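Local coordinates for aminopeptidase-like protein (Chaetomium thermophilum, PDB 5JM6), which probably acts as a zinc-dependent aminopeptidase of the M18 family, assembling into a dodecamer in the selective-autophagy Cvt pathway, at residues A434-I439 with V513-W517. Numbering follows the deposited sequence.
Sequences AILDRI and VDLEW
Val513, Arg438 and Trp517 carry most of this contact, in which segment 434-439 of helix 430-443 meets the C-terminal part of helix 495-514, at Val513, and the type I beta turn Asp514-Trp517; the CA atoms of Ile435 and Val513 lie 7.0 Å apart. Val513 (chi1 t) points toward helix 430-443: its CG2 reaches Ile439 CG1 at 3.6 Å and Arg438 CG at 3.8 Å, while its CG1 meets Ile435 CG2 at 3.9 Å. Helices 430-443 and 495-514 belong to the alpha/beta catalytic fold of M18 peptidases, where Ile435 and Leu436 also pack on Phe386 of central-sheet strand 386-394, and Leu436 and Ile439 on Phe506. Glu516 N is hydrogen-bonded to Val513 O (2.8 Å), and a weak hydrogen bond, Trp517 N to Asp514 O (3.4 Å), closes the turn. The Glu516 carboxylate (m, t) sits at the edge of the Arg438 guanidinium (t, p, t), near its plane, in a two-pronged salt bridge, Arg438 NE to Glu516 OE1 and Arg438 NH2 to Glu516 OE2, both 2.7 Å. At the turn's end Trp517 (m, chi2 78°) lays its indole against helix 430-443: NE1 lies 3.7 Å from Ile435 CG1, and Ala434 CB sits at the ring edge, 4.0 Å from CZ2. A second subunit adjoins, its Arg90 salt-bridged to Asp514 and its Thr190 packing on Trp517.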
loop_
_atom_site.group_PDB
_atom_site.type_symbol
_atom_site.label_atom_id
_atom_site.label_comp_id
_atom_site.label_asym_id
_atom_site.label_seq_id
_atom_site.Cartn_x
_atom_site.Cartn_y
_atom_site.Cartn_z
ATOM N N ALA A 434 44.339 29.084 -2.313
ATOM C CA ALA A 434 45.704 29.452 -2.678
ATOM C C ALA A 434 46.428 30.089 -1.495
ATOM O O ALA A 434 47.591 29.788 -1.231
ATOM C CB ALA A 434 45.704 30.395 -3.873
ATOM N N ILE A 435 45.722 30.957 -0.777
ATOM C CA ILE A 435 46.284 31.638 0.384
ATOM C C ILE A 435 46.590 30.669 1.523
ATOM O O ILE A 435 47.693 30.673 2.070
ATOM C CB ILE A 435 45.331 32.738 0.897
ATOM C CG1 ILE A 435 45.148 33.819 -0.170
ATOM C CG2 ILE A 435 45.856 33.348 2.189
ATOM C CD1 ILE A 435 43.932 34.685 0.048
ATOM N N LEU A 436 45.620 29.830 1.877
ATOM C CA LEU A 436 45.785 28.944 3.026
ATOM C C LEU A 436 46.704 27.762 2.725
ATOM O O LEU A 436 47.350 27.237 3.630
ATOM C CB LEU A 436 44.431 28.437 3.518
ATOM C CG LEU A 436 43.387 29.452 3.984
ATOM C CD1 LEU A 436 42.088 28.726 4.240
ATOM C CD2 LEU A 436 43.834 30.193 5.235
ATOM N N ASP A 437 46.762 27.332 1.467
ATOM C CA ASP A 437 47.754 26.334 1.086
ATOM C C ASP A 437 49.147 26.940 1.203
ATOM O O ASP A 437 50.097 26.267 1.601
ATOM C CB ASP A 437 47.514 25.813 -0.333
ATOM C CG ASP A 437 46.501 24.687 -0.373
ATOM O OD1 ASP A 437 46.047 24.260 0.709
ATOM O OD2 ASP A 437 46.170 24.218 -1.483
ATOM N N ARG A 438 49.255 28.221 0.866
ATOM C CA ARG A 438 50.523 28.932 0.952
ATOM C C ARG A 438 50.944 29.136 2.404
ATOM O O ARG A 438 52.110 28.952 2.751
ATOM C CB ARG A 438 50.427 30.277 0.229
ATOM C CG ARG A 438 51.605 31.202 0.460
ATOM C CD ARG A 438 52.859 30.698 -0.229
ATOM N NE ARG A 438 53.946 31.667 -0.131
ATOM C CZ ARG A 438 55.229 31.340 -0.018
ATOM N NH1 ARG A 438 55.588 30.064 0.015
ATOM N NH2 ARG A 438 56.152 32.289 0.065
ATOM N N ILE A 439 49.996 29.512 3.255
ATOM C CA ILE A 439 50.288 29.656 4.675
ATOM C C ILE A 439 50.679 28.303 5.268
ATOM O O ILE A 439 51.631 28.213 6.046
ATOM C CB ILE A 439 49.094 30.270 5.435
ATOM C CG1 ILE A 439 49.085 31.786 5.225
ATOM C CG2 ILE A 439 49.164 29.946 6.919
ATOM C CD1 ILE A 439 48.011 32.518 5.984
ATOM N N VAL A 513 51.797 36.884 3.367
ATOM C CA VAL A 513 51.210 36.260 2.188
ATOM C C VAL A 513 50.423 37.276 1.361
ATOM O O VAL A 513 50.506 37.280 0.133
ATOM C CB VAL A 513 50.301 35.077 2.582
ATOM C CG1 VAL A 513 49.465 34.616 1.399
ATOM C CG2 VAL A 513 51.143 33.932 3.124
ATOM N N ASP A 514 49.682 38.153 2.036
ATOM C CA ASP A 514 48.869 39.151 1.343
ATOM C C ASP A 514 49.710 40.035 0.421
ATOM O O ASP A 514 49.220 40.519 -0.598
ATOM C CB ASP A 514 48.110 40.023 2.343
ATOM C CG ASP A 514 47.211 41.037 1.660
ATOM O OD1 ASP A 514 46.405 40.630 0.798
ATOM O OD2 ASP A 514 47.321 42.242 1.974
ATOM N N LEU A 515 50.977 40.231 0.773
ATOM C CA LEU A 515 51.871 41.047 -0.042
ATOM C C LEU A 515 52.501 40.263 -1.196
ATOM O O LEU A 515 53.208 40.840 -2.020
ATOM C CB LEU A 515 52.970 41.663 0.825
ATOM C CG LEU A 515 52.493 42.565 1.967
ATOM C CD1 LEU A 515 53.636 42.881 2.919
ATOM C CD2 LEU A 515 51.870 43.846 1.425
ATOM N N GLU A 516 52.249 38.959 -1.260
ATOM C CA GLU A 516 52.715 38.165 -2.397
ATOM C C GLU A 516 51.722 38.240 -3.556
ATOM O O GLU A 516 51.980 37.713 -4.638
ATOM C CB GLU A 516 52.937 36.701 -2.000
ATOM C CG GLU A 516 53.898 36.491 -0.842
ATOM C CD GLU A 516 54.135 35.021 -0.542
ATOM O OE1 GLU A 516 53.404 34.171 -1.093
ATOM O OE2 GLU A 516 55.054 34.714 0.245
ATOM N N TRP A 517 50.591 38.897 -3.316
ATOM C CA TRP A 517 49.519 39.002 -4.301
ATOM C C TRP A 517 49.517 40.355 -5.010
ATOM O O TRP A 517 50.307 41.243 -4.687
ATOM C CB TRP A 517 48.156 38.793 -3.629
ATOM C CG TRP A 517 47.747 37.365 -3.399
ATOM C CD1 TRP A 517 48.185 36.531 -2.411
ATOM C CD2 TRP A 517 46.780 36.621 -4.151
ATOM N NE1 TRP A 517 47.564 35.307 -2.515
ATOM C CE2 TRP A 517 46.696 35.338 -3.574
ATOM C CE3 TRP A 517 45.983 36.913 -5.262
ATOM C CZ2 TRP A 517 45.849 34.349 -4.071
ATOM C CZ3 TRP A 517 45.143 35.930 -5.754
ATOM C CH2 TRP A 517 45.085 34.664 -5.161
#